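Local coordinates for protein beta-N-acetylhexosaminidase (Streptomyces plicatus, PDB 1JAK) that hydrolyses terminal beta-linked N-acetylhexosamine residues from glycoconjugates as a family 20 glycoside hydrolase, using substrate-assisted catalysis in an alpha/beta barrel, at residues Phe120-Gln128 against Arg182-Lys190; Asp459-Pro467 against Trp496-Tyr504. All coordinates share one frame; numbering follows the deposited sequence.

Interaction 1: residues Phe120-Gln128 against Arg182-Lys190; sequences FHGVQTLRQ and RVARYKYNK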
loop_
_atom_site.group_PDB
_atom_site.type_symbol
_atom_site.label_atom_id
_atom_site.label_comp_id
_atom_site.label_asym_id
_atom_site.label_seq_id
_atom_site.Cartn_x
_atom_site.Cartn_y
_atom_site.Cartn_z
ATOM N N PHE A 120 -9.544 8.131 -11.482
ATOM C CA PHE A 120 -8.146 8.073 -11.066
ATOM C C PHE A 120 -7.519 6.745 -11.489
ATOM O O PHE A 120 -6.403 6.705 -12.006
ATOM C CB PHE A 120 -8.055 8.242 -9.548
ATOM C CG PHE A 120 -6.657 8.439 -9.039
ATOM C CD1 PHE A 120 -6.039 9.683 -9.124
ATOM C CD2 PHE A 120 -5.956 7.380 -8.467
ATOM C CE1 PHE A 120 -4.746 9.871 -8.645
ATOM C CE2 PHE A 120 -4.659 7.557 -7.984
ATOM C CZ PHE A 120 -4.053 8.805 -8.071
ATOM N N HIS A 121 -8.240 5.652 -11.267
ATOM C CA HIS A 121 -7.740 4.339 -11.651
ATOM C C HIS A 121 -7.621 4.250 -13.169
ATOM O O HIS A 121 -6.695 3.630 -13.688
ATOM C CB HIS A 121 -8.666 3.257 -11.096
ATOM C CG HIS A 121 -8.654 3.179 -9.601
ATOM N ND1 HIS A 121 -9.715 2.692 -8.869
ATOM C CD2 HIS A 121 -7.707 3.536 -8.700
ATOM C CE1 HIS A 121 -9.425 2.756 -7.581
ATOM N NE2 HIS A 121 -8.212 3.266 -7.451
ATOM N N GLY A 122 -8.552 4.883 -13.880
ATOM C CA GLY A 122 -8.490 4.871 -15.334
ATOM C C GLY A 122 -7.219 5.565 -15.793
ATOM O O GLY A 122 -6.590 5.167 -16.776
ATOM N N VAL A 123 -6.843 6.617 -15.074
ATOM C CA VAL A 123 -5.630 7.364 -15.386
ATOM C C VAL A 123 -4.404 6.474 -15.200
ATOM O O VAL A 123 -3.472 6.524 -15.996
ATOM C CB VAL A 123 -5.506 8.626 -14.491
ATOM C CG1 VAL A 123 -4.087 9.188 -14.551
ATOM C CG2 VAL A 123 -6.498 9.686 -14.960
ATOM N N GLN A 124 -4.407 5.647 -14.157
ATOM C CA GLN A 124 -3.275 4.760 -13.914
ATOM C C GLN A 124 -3.105 3.780 -15.073
ATOM O O GLN A 124 -1.997 3.359 -15.387
ATOM C CB GLN A 124 -3.460 3.991 -12.603
ATOM C CG GLN A 124 -3.595 4.878 -11.366
ATOM C CD GLN A 124 -2.503 5.934 -11.271
ATOM O OE1 GLN A 124 -1.354 5.695 -11.644
ATOM N NE2 GLN A 124 -2.857 7.106 -10.755
ATOM N N THR A 125 -4.211 3.411 -15.706
ATOM C CA THR A 125 -4.148 2.509 -16.845
ATOM C C THR A 125 -3.622 3.283 -18.050
ATOM O O THR A 125 -2.764 2.798 -18.791
ATOM C CB THR A 125 -5.538 1.935 -17.161
ATOM O OG1 THR A 125 -5.904 1.017 -16.124
ATOM C CG2 THR A 125 -5.539 1.214 -18.509
ATOM N N LEU A 126 -4.130 4.499 -18.230
ATOM C CA LEU A 126 -3.711 5.337 -19.348
ATOM C C LEU A 126 -2.203 5.574 -19.376
ATOM O O LEU A 126 -1.581 5.522 -20.439
ATOM C CB LEU A 126 -4.443 6.682 -19.301
ATOM C CG LEU A 126 -4.070 7.706 -20.380
ATOM C CD1 LEU A 126 -4.345 7.127 -21.770
ATOM C CD2 LEU A 126 -4.879 8.979 -20.166
ATOM N N ARG A 127 -1.603 5.822 -18.213
ATOM C CA ARG A 127 -0.168 6.080 -18.179
ATOM C C ARG A 127 0.658 4.858 -18.575
ATOM O O ARG A 127 1.833 4.984 -18.912
ATOM C CB ARG A 127 0.258 6.609 -16.801
ATOM C CG ARG A 127 0.038 5.663 -15.647
ATOM C CD ARG A 127 0.134 6.390 -14.302
ATOM N NE ARG A 127 1.448 6.990 -14.057
ATOM C CZ ARG A 127 1.865 7.403 -12.862
ATOM N NH1 ARG A 127 1.071 7.282 -11.805
ATOM N NH2 ARG A 127 3.078 7.925 -12.717
ATOM N N GLN A 128 0.045 3.676 -18.542
ATOM C CA GLN A 128 0.746 2.463 -18.942
ATOM C C GLN A 128 0.539 2.187 -20.434
ATOM O O GLN A 128 1.340 1.495 -21.062
ATOM C CB GLN A 128 0.285 1.266 -18.101
ATOM C CG GLN A 128 0.912 1.250 -16.708
ATOM C CD GLN A 128 0.595 -0.019 -15.933
ATOM O OE1 GLN A 128 0.628 -1.118 -16.484
ATOM N NE2 GLN A 128 0.308 0.127 -14.642
ATOM N N ARG A 182 4.575 5.763 -5.851
ATOM C CA ARG A 182 4.987 4.473 -6.393
ATOM C C ARG A 182 3.809 3.501 -6.371
ATOM O O ARG A 182 3.541 2.813 -7.359
ATOM C CB ARG A 182 6.122 3.857 -5.564
ATOM C CG ARG A 182 7.431 4.639 -5.545
ATOM C CD ARG A 182 8.086 4.703 -6.921
ATOM N NE ARG A 182 9.494 5.084 -6.822
ATOM C CZ ARG A 182 10.031 6.164 -7.386
ATOM N NH1 ARG A 182 9.283 6.994 -8.102
ATOM N NH2 ARG A 182 11.327 6.406 -7.241
ATOM N N VAL A 183 3.102 3.447 -5.244
ATOM C CA VAL A 183 1.988 2.509 -5.114
ATOM C C VAL A 183 0.732 2.911 -5.875
ATOM O O VAL A 183 -0.018 2.048 -6.332
ATOM C CB VAL A 183 1.625 2.256 -3.624
ATOM C CG1 VAL A 183 2.881 1.888 -2.841
ATOM C CG2 VAL A 183 0.947 3.470 -3.020
ATOM N N ALA A 184 0.512 4.214 -6.025
ATOM C CA ALA A 184 -0.662 4.710 -6.739
ATOM C C ALA A 184 -0.717 4.180 -8.170
ATOM O O ALA A 184 -1.794 4.030 -8.746
ATOM C CB ALA A 184 -0.659 6.237 -6.746
ATOM N N ARG A 185 0.447 3.891 -8.741
ATOM C CA ARG A 185 0.529 3.385 -10.108
ATOM C C ARG A 185 -0.245 2.098 -10.329
ATOM O O ARG A 185 -0.717 1.836 -11.433
ATOM C CB ARG A 185 1.986 3.101 -10.493
ATOM C CG ARG A 185 2.868 4.321 -10.680
ATOM C CD ARG A 185 4.331 3.893 -10.797
ATOM N NE ARG A 185 5.212 5.034 -11.032
ATOM C CZ ARG A 185 5.516 5.513 -12.236
ATOM N NH1 ARG A 185 5.019 4.944 -13.328
ATOM N NH2 ARG A 185 6.302 6.577 -12.347
ATOM N N TYR A 186 -0.378 1.299 -9.277
ATOM C CA TYR A 186 -1.020 -0.001 -9.410
ATOM C C TYR A 186 -2.391 -0.185 -8.770
ATOM O O TYR A 186 -2.813 -1.304 -8.482
ATOM C CB TYR A 186 -0.025 -1.061 -8.931
ATOM C CG TYR A 186 1.319 -0.858 -9.595
ATOM C CD1 TYR A 186 1.473 -1.049 -10.970
ATOM C CD2 TYR A 186 2.402 -0.345 -8.880
ATOM C CE1 TYR A 186 2.663 -0.724 -11.617
ATOM C CE2 TYR A 186 3.601 -0.013 -9.521
ATOM C CZ TYR A 186 3.721 -0.202 -10.890
ATOM O OH TYR A 186 4.882 0.160 -11.540
ATOM N N LYS A 187 -3.076 0.931 -8.555
ATOM C CA LYS A 187 -4.425 0.927 -8.015
ATOM C C LYS A 187 -4.607 0.449 -6.575
ATOM O O LYS A 187 -5.689 0.000 -6.202
ATOM C CB LYS A 187 -5.348 0.141 -8.962
ATOM C CG LYS A 187 -5.332 0.672 -10.406
ATOM C CD LYS A 187 -6.367 -0.034 -11.281
ATOM C CE LYS A 187 -6.380 0.503 -12.718
ATOM N NZ LYS A 187 -5.198 0.062 -13.521
ATOM N N TYR A 188 -3.551 0.530 -5.771
ATOM C CA TYR A 188 -3.669 0.176 -4.359
ATOM C C TYR A 188 -4.621 1.243 -3.828
ATOM O O TYR A 188 -4.633 2.360 -4.350
ATOM C CB TYR A 188 -2.320 0.323 -3.651
ATOM C CG TYR A 188 -1.397 -0.862 -3.792
ATOM C CD1 TYR A 188 -1.549 -1.986 -2.977
ATOM C CD2 TYR A 188 -0.361 -0.858 -4.727
ATOM C CE1 TYR A 188 -0.687 -3.077 -3.090
ATOM C CE2 TYR A 188 0.505 -1.944 -4.848
ATOM C CZ TYR A 188 0.336 -3.050 -4.023
ATOM O OH TYR A 188 1.194 -4.123 -4.124
ATOM N N ASN A 189 -5.414 0.928 -2.806
ATOM C CA ASN A 189 -6.330 1.929 -2.271
ATOM C C ASN A 189 -6.187 2.178 -0.774
ATOM O O ASN A 189 -6.933 2.967 -0.189
ATOM C CB ASN A 189 -7.785 1.577 -2.624
ATOM C CG ASN A 189 -8.265 0.290 -1.978
ATOM O OD1 ASN A 189 -7.529 -0.381 -1.247
ATOM N ND2 ASN A 189 -9.519 -0.059 -2.245
ATOM N N LYS A 190 -5.220 1.512 -0.150
ATOM C CA LYS A 190 -4.983 1.714 1.267
ATOM C C LYS A 190 -3.491 1.790 1.533
ATOM O O LYS A 190 -2.705 1.085 0.901
ATOM C CB LYS A 190 -5.636 0.589 2.078
ATOM C CG LYS A 190 -7.162 0.689 2.050
ATOM C CD LYS A 190 -7.850 -0.507 2.656
ATOM C CE LYS A 190 -9.364 -0.306 2.685
ATOM N NZ LYS A 190 -9.991 -0.230 1.330
HETATM O O HOH W 1 -7.035 3.695 -5.081
HETATM O O HOH W 2 0.111 2.999 -13.761
#
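The guanidinium groups of Arg127 and Arg185 lie on one another, Arg127 NH2 standing over the centre of the Arg185 group, 3.5 Å from Arg185 CZ, with the two planes 33° apart. Arg185 CG lies against one face of the Arg127 group. At the edge of that group NH1 gives a bond to a lone pair of Gln124 OE1 (2.9 Å), in the plane of the amide, which fixes the rotation of the Arg127 head. Gln124 NE2 rests on a face of the Phe120 ring, whose edge meets Ala184 CB. Water 1 sits in the plane of the His121 ring, 2.7 Å from NE2, and donates to Tyr188 O. Lys187 runs past His121 with an extended chain until a bend at its last torsion (chi4 74°) brings NZ to Thr125 OG1 at 2.9 Å. Water 2 accepts from Gln128 NE2 and donates to Gln124 O and Arg185 O, joining the two backbones. The like charges are probably eased by Glu135, which forms a salt bridge with Arg185. Glu98 O is hydrogen-bonded to His121 ND1, Tyr100 OH to Thr125 OG1, and Ile28 N to Gln128 OE1. The contact sets helix 116-129 of the N-terminal domain against the turn that leads from helix 173-184 into barrel strand 190-194; helix 55-72 packs on Arg127, and strand 159-165 touches His121.

Interaction 2: residues Asp459-Pro467 against Trp496-Tyr504; sequences DYMAFPRLP and WEAAGIDFY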
loop_
_atom_site.group_PDB
_atom_site.type_symbol
_atom_site.label_atom_id
_atom_site.label_comp_id
_atom_site.label_asym_id
_atom_site.label_seq_id
_atom_site.Cartn_x
_atom_site.Cartn_y
_atom_site.Cartn_z
ATOM N N ASP A 459 12.831 1.270 -3.244
ATOM C CA ASP A 459 12.450 0.897 -4.607
ATOM C C ASP A 459 12.987 -0.472 -5.016
ATOM O O ASP A 459 12.259 -1.289 -5.583
ATOM C CB ASP A 459 12.948 1.930 -5.633
ATOM C CG ASP A 459 12.165 3.231 -5.601
ATOM O OD1 ASP A 459 10.972 3.214 -5.232
ATOM O OD2 ASP A 459 12.746 4.277 -5.965
ATOM N N TYR A 460 14.263 -0.718 -4.736
ATOM C CA TYR A 460 14.886 -1.982 -5.114
ATOM C C TYR A 460 14.198 -3.207 -4.513
ATOM O O TYR A 460 14.130 -4.260 -5.152
ATOM C CB TYR A 460 16.365 -1.975 -4.722
ATOM C CG TYR A 460 17.085 -3.253 -5.085
ATOM C CD1 TYR A 460 17.495 -3.504 -6.394
ATOM C CD2 TYR A 460 17.328 -4.226 -4.119
ATOM C CE1 TYR A 460 18.132 -4.705 -6.731
ATOM C CE2 TYR A 460 17.957 -5.420 -4.440
ATOM C CZ TYR A 460 18.356 -5.655 -5.743
ATOM O OH TYR A 460 18.978 -6.845 -6.045
ATOM N N MET A 461 13.682 -3.068 -3.294
ATOM C CA MET A 461 13.006 -4.181 -2.635
ATOM C C MET A 461 11.515 -4.219 -2.967
ATOM O O MET A 461 10.901 -5.284 -2.966
ATOM C CB MET A 461 13.211 -4.105 -1.117
ATOM C CG MET A 461 14.665 -4.305 -0.676
ATOM S SD MET A 461 15.433 -5.801 -1.355
ATOM C CE MET A 461 14.582 -7.094 -0.427
ATOM N N ALA A 462 10.933 -3.061 -3.267
ATOM C CA ALA A 462 9.512 -3.006 -3.599
ATOM C C ALA A 462 9.255 -3.464 -5.035
ATOM O O ALA A 462 8.259 -4.131 -5.307
ATOM C CB ALA A 462 8.981 -1.592 -3.396
ATOM N N PHE A 463 10.152 -3.100 -5.948
ATOM C CA PHE A 463 10.012 -3.480 -7.355
ATOM C C PHE A 463 10.964 -4.622 -7.693
ATOM O O PHE A 463 12.127 -4.603 -7.294
ATOM C CB PHE A 463 10.299 -2.279 -8.261
ATOM C CG PHE A 463 9.279 -1.177 -8.151
ATOM C CD1 PHE A 463 9.343 -0.245 -7.118
ATOM C CD2 PHE A 463 8.247 -1.079 -9.077
ATOM C CE1 PHE A 463 8.393 0.771 -7.011
ATOM C CE2 PHE A 463 7.290 -0.067 -8.980
ATOM C CZ PHE A 463 7.365 0.860 -7.943
ATOM N N PRO A 464 10.528 -5.564 -8.545
ATOM C CA PRO A 464 9.247 -5.684 -9.250
ATOM C C PRO A 464 8.078 -6.456 -8.630
ATOM O O PRO A 464 7.118 -6.762 -9.335
ATOM C CB PRO A 464 9.673 -6.319 -10.562
ATOM C CG PRO A 464 10.647 -7.359 -10.065
ATOM C CD PRO A 464 11.463 -6.611 -9.002
ATOM N N ARG A 465 8.129 -6.773 -7.341
ATOM C CA ARG A 465 7.033 -7.527 -6.732
ATOM C C ARG A 465 5.785 -6.708 -6.392
ATOM O O ARG A 465 4.679 -7.253 -6.330
ATOM C CB ARG A 465 7.539 -8.257 -5.482
ATOM C CG ARG A 465 8.560 -9.351 -5.797
ATOM C CD ARG A 465 9.180 -9.952 -4.533
ATOM N NE ARG A 465 9.932 -8.955 -3.773
ATOM C CZ ARG A 465 10.741 -9.239 -2.757
ATOM N NH1 ARG A 465 10.914 -10.495 -2.366
ATOM N NH2 ARG A 465 11.379 -8.261 -2.126
ATOM N N LEU A 466 5.954 -5.404 -6.187
ATOM C CA LEU A 466 4.834 -4.529 -5.834
ATOM C C LEU A 466 3.642 -4.591 -6.801
ATOM O O LEU A 466 2.494 -4.692 -6.368
ATOM C CB LEU A 466 5.325 -3.079 -5.711
ATOM C CG LEU A 466 4.300 -2.041 -5.245
ATOM C CD1 LEU A 466 3.937 -2.285 -3.787
ATOM C CD2 LEU A 466 4.888 -0.644 -5.417
ATOM N N PRO A 467 3.892 -4.522 -8.120
ATOM C CA PRO A 467 2.775 -4.578 -9.073
ATOM C C PRO A 467 2.008 -5.899 -8.998
ATOM O O PRO A 467 0.790 -5.936 -9.186
ATOM C CB PRO A 467 3.459 -4.401 -10.433
ATOM C CG PRO A 467 4.709 -3.643 -10.104
ATOM C CD PRO A 467 5.167 -4.288 -8.819
ATOM N N TRP A 496 10.306 2.082 -15.757
ATOM C CA TRP A 496 11.016 2.278 -14.503
ATOM C C TRP A 496 12.368 2.943 -14.728
ATOM O O TRP A 496 12.777 3.810 -13.956
ATOM C CB TRP A 496 11.167 0.942 -13.771
ATOM C CG TRP A 496 9.836 0.378 -13.358
ATOM C CD1 TRP A 496 8.692 1.087 -13.103
ATOM C CD2 TRP A 496 9.521 -0.995 -13.098
ATOM N NE1 TRP A 496 7.688 0.241 -12.702
ATOM C CE2 TRP A 496 8.168 -1.042 -12.687
ATOM C CE3 TRP A 496 10.249 -2.189 -13.171
ATOM C CZ2 TRP A 496 7.528 -2.240 -12.349
ATOM C CZ3 TRP A 496 9.610 -3.384 -12.834
ATOM C CH2 TRP A 496 8.263 -3.396 -12.427
ATOM N N GLU A 497 13.054 2.548 -15.796
ATOM C CA GLU A 497 14.348 3.136 -16.125
ATOM C C GLU A 497 14.179 4.629 -16.394
ATOM O O GLU A 497 14.934 5.452 -15.879
ATOM C CB GLU A 497 14.939 2.447 -17.358
ATOM C CG GLU A 497 15.458 1.042 -17.086
ATOM C CD GLU A 497 15.820 0.297 -18.356
ATOM O OE1 GLU A 497 16.126 0.959 -19.370
ATOM O OE2 GLU A 497 15.810 -0.952 -18.333
ATOM N N ALA A 498 13.176 4.971 -17.195
ATOM C CA ALA A 498 12.907 6.363 -17.531
ATOM C C ALA A 498 12.476 7.168 -16.306
ATOM O O ALA A 498 12.760 8.364 -16.209
ATOM C CB ALA A 498 11.833 6.438 -18.613
ATOM N N ALA A 499 11.801 6.506 -15.369
ATOM C CA ALA A 499 11.316 7.158 -14.154
ATOM C C ALA A 499 12.347 7.202 -13.027
ATOM O O ALA A 499 12.130 7.858 -12.006
ATOM C CB ALA A 499 10.051 6.456 -13.663
ATOM N N GLY A 500 13.462 6.502 -13.207
ATOM C CA GLY A 500 14.489 6.489 -12.180
ATOM C C GLY A 500 14.123 5.582 -11.021
ATOM O O GLY A 500 14.541 5.805 -9.884
ATOM N N ILE A 501 13.329 4.558 -11.307
ATOM C CA ILE A 501 12.914 3.608 -10.282
ATOM C C ILE A 501 13.801 2.371 -10.352
ATOM O O ILE A 501 13.732 1.596 -11.305
ATOM C CB ILE A 501 11.441 3.182 -10.476
ATOM C CG1 ILE A 501 10.527 4.400 -10.311
ATOM C CG2 ILE A 501 11.078 2.080 -9.478
ATOM C CD1 ILE A 501 9.055 4.120 -10.565
ATOM N N ASP A 502 14.646 2.187 -9.346
ATOM C CA ASP A 502 15.516 1.025 -9.341
ATOM C C ASP A 502 14.664 -0.196 -9.032
ATOM O O ASP A 502 13.679 -0.108 -8.298
ATOM C CB ASP A 502 16.626 1.186 -8.301
ATOM C CG ASP A 502 17.710 0.132 -8.439
ATOM O OD1 ASP A 502 17.964 -0.323 -9.580
ATOM O OD2 ASP A 502 18.322 -0.231 -7.412
ATOM N N PHE A 503 15.024 -1.330 -9.619
ATOM C CA PHE A 503 14.286 -2.561 -9.395
ATOM C C PHE A 503 15.193 -3.756 -9.615
ATOM O O PHE A 503 16.200 -3.663 -10.319
ATOM C CB PHE A 503 13.075 -2.659 -10.338
ATOM C CG PHE A 503 13.436 -2.768 -11.801
ATOM C CD1 PHE A 503 13.815 -1.643 -12.527
ATOM C CD2 PHE A 503 13.386 -4.000 -12.451
ATOM C CE1 PHE A 503 14.139 -1.741 -13.882
ATOM C CE2 PHE A 503 13.710 -4.110 -13.807
ATOM C CZ PHE A 503 14.086 -2.978 -14.524
ATOM N N TYR A 504 14.830 -4.873 -8.998
ATOM C CA TYR A 504 15.585 -6.109 -9.121
ATOM C C TYR A 504 15.270 -6.756 -10.467
ATOM O O TYR A 504 14.118 -7.090 -10.750
ATOM C CB TYR A 504 15.200 -7.053 -7.981
ATOM C CG TYR A 504 15.663 -8.481 -8.149
ATOM C CD1 TYR A 504 17.021 -8.794 -8.203
ATOM C CD2 TYR A 504 14.741 -9.525 -8.223
ATOM C CE1 TYR A 504 17.452 -10.117 -8.323
ATOM C CE2 TYR A 504 15.162 -10.853 -8.342
ATOM C CZ TYR A 504 16.516 -11.138 -8.391
ATOM O OH TYR A 504 16.936 -12.448 -8.501
HETATM O O HOH W 3 15.054 4.233 -7.363
#
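Phe463 reaches across to residues 496-504 along its whole length. Its CB packs on Phe503 CB at 3.5 Å and lies near Asp502 O. CG, set beside the backbone N and anti to the carbonyl carbon (chi1 -67°), leads the ring between Ile501 and Trp496. Ile501 CG2 sits over one face in a CH-pi contact, 3.8 Å from the ring centroid and nearest CD1 and CE1. The CD2-CE2 edge of Phe463 turns to the face of Trp496 in a T-shaped stack, planes 72° apart; CD2 is 3.5 Å from Trp496 CZ2, and CE2 lies near NE1. That indole N-H is bonded to Tyr186 OH. The tryptophan is gripped from further directions: Pro467 CG meets its edge, Pro464 CB touches CZ3 at 3.7 Å, and Phe503 receives CE3 over the centre of its ring.

Beside this core Phe463 O accepts a nearly straight bond from Tyr504 N (3.2 Å), although the donor stands above the carbonyl plane. A cis peptide precedes Pro464, whose CD lies 3.9 Å from Tyr504 CB, off the edge of the tyrosine ring. The Tyr460 ring runs alongside the Asp502 carboxylate, and its OH comes to 3.5 Å from Tyr504 CD1. Water 3 links Asp459 OD2 with Asp502 N; Arg178 and Arg182 form salt bridges with Asp459 OD2.

Helix 493-499 closes in a Schellman motif at Gly500, and the extended chain beyond it packs across the junction of helices 455-462 and 465-474, an aromatic core on the outside of the family 20 alpha/beta barrel.

After the early strands and helix 55-72 the chain enters helix 116-129 of the N-terminal domain, where interaction 1 opens; it then crosses into the barrel by strand 159-165 and helix 173-184, and closes interaction 1 at the turn before strand 190-194. The remaining barrel strands follow before interaction 2 opens, closing a shorter, largely helical excursion through helices 465-474, 482-490 and 493-499. The two are therefore in series, neither nested nor crossed, yet they touch in space, their centres about 15 Å apart. Tyr188 OH probably bonds to Leu466 O, and Tyr186 OH packs on Phe463 CE2. Together they join the N-terminal domain, an early barrel turn and the C-terminal helices.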